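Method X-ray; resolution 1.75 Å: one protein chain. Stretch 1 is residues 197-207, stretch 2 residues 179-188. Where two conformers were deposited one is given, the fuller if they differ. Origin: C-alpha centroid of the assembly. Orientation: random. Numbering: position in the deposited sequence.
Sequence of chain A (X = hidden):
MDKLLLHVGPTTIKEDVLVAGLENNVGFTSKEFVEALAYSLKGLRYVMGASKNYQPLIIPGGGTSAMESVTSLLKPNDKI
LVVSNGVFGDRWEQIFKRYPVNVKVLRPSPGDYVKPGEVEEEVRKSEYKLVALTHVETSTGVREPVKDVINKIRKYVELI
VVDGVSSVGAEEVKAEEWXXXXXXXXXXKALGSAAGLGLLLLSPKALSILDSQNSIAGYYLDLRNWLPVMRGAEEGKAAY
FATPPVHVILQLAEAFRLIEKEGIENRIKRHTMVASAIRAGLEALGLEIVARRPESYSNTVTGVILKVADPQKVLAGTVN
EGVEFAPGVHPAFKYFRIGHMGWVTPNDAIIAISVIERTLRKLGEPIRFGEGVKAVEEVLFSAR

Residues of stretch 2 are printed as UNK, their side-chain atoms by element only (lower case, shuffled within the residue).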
# COMPACT_ATOMS: atom_id res chain seq x y z
N LEU A 197 0.79 -3.84 4.10
CA LEU A 197 -0.57 -4.36 4.28
C LEU A 197 -1.17 -3.96 5.62
O LEU A 197 -0.50 -4.05 6.66
CB LEU A 197 -0.57 -5.90 4.19
CG LEU A 197 -0.05 -6.52 2.89
CD1 LEU A 197 0.08 -8.06 3.07
CD2 LEU A 197 -0.96 -6.16 1.73
N GLY A 198 -2.43 -3.51 5.59
CA GLY A 198 -3.24 -3.38 6.79
C GLY A 198 -4.11 -4.63 6.85
O GLY A 198 -4.41 -5.18 5.79
N LEU A 199 -4.44 -5.10 8.05
CA LEU A 199 -5.22 -6.34 8.22
C LEU A 199 -6.37 -6.14 9.17
O LEU A 199 -6.21 -5.56 10.23
CB LEU A 199 -4.33 -7.49 8.73
CG LEU A 199 -3.29 -8.11 7.80
CD1 LEU A 199 -2.12 -7.22 7.71
CD2 LEU A 199 -2.87 -9.47 8.35
N LEU A 200 -7.57 -6.63 8.82
CA LEU A 200 -8.75 -6.36 9.65
C LEU A 200 -9.56 -7.62 9.81
O LEU A 200 -9.59 -8.42 8.92
CB LEU A 200 -9.64 -5.26 9.00
CG LEU A 200 -8.94 -3.88 8.80
CD1 LEU A 200 -8.48 -3.70 7.31
CD2 LEU A 200 -9.81 -2.74 9.22
N LEU A 201 -10.17 -7.78 10.98
CA LEU A 201 -11.14 -8.88 11.24
C LEU A 201 -12.44 -8.26 11.73
O LEU A 201 -12.45 -7.54 12.72
CB LEU A 201 -10.57 -9.85 12.27
CG LEU A 201 -11.47 -11.09 12.51
CD1 LEU A 201 -11.32 -12.06 11.34
CD2 LEU A 201 -11.11 -11.76 13.81
N LEU A 202 -13.53 -8.57 11.03
CA LEU A 202 -14.80 -7.93 11.25
C LEU A 202 -15.82 -8.92 11.81
O LEU A 202 -15.90 -10.07 11.36
CB LEU A 202 -15.35 -7.33 9.96
CG LEU A 202 -15.04 -5.84 9.66
CD1 LEU A 202 -13.57 -5.65 9.54
CD2 LEU A 202 -15.73 -5.38 8.41
N SER A 203 -16.57 -8.46 12.80
CA SER A 203 -17.67 -9.24 13.37
C SER A 203 -18.84 -9.32 12.39
O SER A 203 -18.94 -8.52 11.44
CB SER A 203 -18.13 -8.57 14.66
OG SER A 203 -18.81 -7.37 14.36
N PRO A 204 -19.76 -10.28 12.63
CA PRO A 204 -21.00 -10.28 11.85
C PRO A 204 -21.72 -8.92 11.84
O PRO A 204 -22.23 -8.51 10.79
CB PRO A 204 -21.85 -11.35 12.58
CG PRO A 204 -20.83 -12.34 13.05
CD PRO A 204 -19.63 -11.50 13.47
N LYS A 205 -21.77 -8.24 12.97
CA LYS A 205 -22.47 -6.97 13.05
C LYS A 205 -21.80 -5.93 12.12
O LYS A 205 -22.47 -5.20 11.38
CB LYS A 205 -22.47 -6.44 14.49
CG LYS A 205 -23.32 -5.19 14.66
CD LYS A 205 -23.24 -4.66 16.07
CE LYS A 205 -24.39 -3.70 16.35
NZ LYS A 205 -24.41 -3.40 17.81
N ALA A 206 -20.47 -5.89 12.16
CA ALA A 206 -19.71 -5.03 11.24
C ALA A 206 -19.97 -5.41 9.80
O ALA A 206 -20.19 -4.55 8.96
CB ALA A 206 -18.20 -5.08 11.58
N LEU A 207 -19.95 -6.71 9.50
CA LEU A 207 -20.19 -7.17 8.13
C LEU A 207 -21.57 -6.76 7.62
O LEU A 207 -21.71 -6.41 6.44
CB LEU A 207 -20.03 -8.69 8.05
CG LEU A 207 -19.95 -9.25 6.63
CD1 LEU A 207 -18.73 -8.67 5.88
CD2 LEU A 207 -19.88 -10.76 6.70
N UNK A 179 -15.91 -10.25 21.84
CA UNK A 179 -16.95 -9.58 21.04
C UNK A 179 -16.45 -8.21 20.51
O UNK A 179 -17.04 -7.19 20.79
c UNK A 179 -19.52 -9.36 20.96
o UNK A 179 -19.46 -9.23 19.73
n UNK A 179 -20.68 -9.40 21.62
c UNK A 179 -18.26 -9.47 21.85
N UNK A 180 -15.35 -8.23 19.77
CA UNK A 180 -14.80 -7.02 19.12
C UNK A 180 -15.40 -6.97 17.73
O UNK A 180 -15.60 -8.02 17.09
c UNK A 180 -13.25 -7.06 19.04
c UNK A 180 -12.66 -7.13 20.43
c UNK A 180 -12.67 -5.80 18.26
N UNK A 181 -15.72 -5.77 17.25
CA UNK A 181 -16.30 -5.63 15.92
C UNK A 181 -15.29 -5.45 14.80
O UNK A 181 -15.53 -5.92 13.67
o UNK A 181 -18.62 -4.20 17.89
o UNK A 181 -19.17 -5.89 16.56
c UNK A 181 -17.35 -4.53 15.93
c UNK A 181 -18.48 -4.88 16.86
N UNK A 182 -14.20 -4.73 15.10
CA UNK A 182 -13.03 -4.64 14.21
C UNK A 182 -11.77 -4.79 15.05
O UNK A 182 -11.52 -4.01 15.95
c UNK A 182 -12.91 -3.26 13.48
c UNK A 182 -11.68 -3.28 12.53
c UNK A 182 -14.20 -2.92 12.68
N UNK A 183 -10.96 -5.79 14.74
CA UNK A 183 -9.65 -5.93 15.37
C UNK A 183 -8.68 -5.77 14.20
O UNK A 183 -8.87 -6.41 13.17
c UNK A 183 -7.50 -6.80 17.49
c UNK A 183 -8.83 -7.25 17.39
c UNK A 183 -8.88 -7.49 19.83
c UNK A 183 -9.51 -7.58 18.58
o UNK A 183 -6.89 -6.90 21.09
c UNK A 183 -7.55 -7.03 19.89
c UNK A 183 -6.86 -6.69 18.73
c UNK A 183 -9.51 -7.33 16.05
N UNK A 184 -7.71 -4.88 14.30
CA UNK A 184 -6.88 -4.62 13.14
C UNK A 184 -5.40 -4.66 13.51
O UNK A 184 -5.02 -4.50 14.70
c UNK A 184 -7.27 -3.29 12.46
c UNK A 184 -8.07 -0.90 12.88
c UNK A 184 -7.08 -2.02 13.29
c UNK A 184 -5.62 -1.50 13.19
N UNK A 185 -4.57 -4.93 12.51
CA UNK A 185 -3.13 -4.95 12.69
C UNK A 185 -2.43 -4.57 11.36
O UNK A 185 -3.08 -4.09 10.40
c UNK A 185 -2.64 -6.31 13.32
o UNK A 185 -1.28 -6.18 13.71
c UNK A 185 -2.77 -7.50 12.37
N UNK A 186 -1.11 -4.73 11.32
CA UNK A 186 -0.32 -4.46 10.11
C UNK A 186 0.57 -5.66 9.84
O UNK A 186 0.75 -6.50 10.72
c UNK A 186 0.54 -3.19 10.30
N UNK A 187 1.16 -5.73 8.64
CA UNK A 187 1.99 -6.88 8.31
C UNK A 187 3.37 -6.90 8.98
O UNK A 187 3.95 -7.97 9.21
c UNK A 187 2.08 -7.06 6.79
o UNK A 187 2.50 -5.88 6.12
N UNK A 188 3.90 -5.73 9.30
CA UNK A 188 5.32 -5.59 9.62
C UNK A 188 5.69 -5.55 11.09
O UNK A 188 6.87 -5.33 11.42
n UNK A 188 3.81 -1.32 10.02
c UNK A 188 5.91 -4.33 8.92
o UNK A 188 3.33 -3.06 8.68
c UNK A 188 5.60 -2.94 9.58
c UNK A 188 4.14 -2.43 9.37
O HOH W 1 -13.20 -8.71 15.27

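Position 179 carries two carbons, the second bearing one oxygen and one nitrogen, a short amide. The nearest of these atoms to stretch 1, the terminal oxygen of position 179, is still 5.3 Å from Ser203 CB, and no real contact forms; the residue is Asn179. At position 180 a single carbon carries two more, the β-branched pattern of valine. These carbons remain remote from stretch 1, but the backbone of Val180 is used: its O lies 3.6 Å from Ser203 CB, and a water donates both to Val180 O (3.1 Å) and to Leu201 O (2.9 Å).

Position 181 has two carbons, the second ending in two oxygens, hence a carboxylate. One oxygen lies 2.7 Å from Ser203 OG, and such a short side chain identifies Asp181. Ser203 OG donates to Asp181 OD1, while Ser203 N donates to Asp181 O at 2.9 Å, so both the side chain and the backbone of the serine are held. Asp181 OD2 is bonded elsewhere in the structure.

Position 182 again shows one carbon carrying two, one of them 3.8 Å from Leu200 CD2 and the other 4.2 Å from Leu202 CD1. This is Val182, whose branched side chain packs against both Leu200 and Leu202. At position 183 one carbon leads to a six-carbon ring bearing an oxygen, a phenol. The residue is Tyr183; its ring leads away from stretch 1, and its backbone makes the paired bonds with Leu201, Tyr183 N to Leu201 O at 3.1 Å and Leu201 N to Tyr183 O at 2.9 Å.

Position 184 has four carbons forked at the second, with its CB 4.1 Å from Leu200 CG. This is Leu184, on the same face of the sheet as Val182. Position 185 has one carbon carrying an oxygen and a carbon, and that terminal carbon lies 4.0 Å from Leu199 CB. The residue is Thr185. Its N donates to Leu199 O and its O accepts from Leu199 N, both at 2.9 Å.

Position 186 has a single side-chain carbon, so it is Ala186. It faces Gly198, where the two CA atoms come within about 4.6 Å. Position 187 has one carbon and one oxygen, the latter 3.6 Å from Leu197 CB: Ser187. Ser187 N donates to Leu197 O at 3.1 Å, and Leu197 N makes a weak bond to Ser187 OG at 3.3 Å. Position 188 has three carbons, the third carrying oxygen and nitrogen. This longer amide is Gln188, and its OE1 only approaches Leu197 O, at 4.4 Å.

The contact is an antiparallel strand pair, burying 639 Å² in all. Leu199 and Leu201 alternate with Leu200 and Leu202, so that Leu200, Leu202, Val182 and Leu184 pack on one face, while Leu199, Leu201, Thr185 and Tyr183 lie on the other. Where the strand of stretch 1 gives way to a helix, Ser203 OG bonds Asp181 and also accepts from Ala206 N at 3.1 Å, coupling the helix cap to the neighbouring segment.

Stretch 2 (179-188) NVDVYLTASQ
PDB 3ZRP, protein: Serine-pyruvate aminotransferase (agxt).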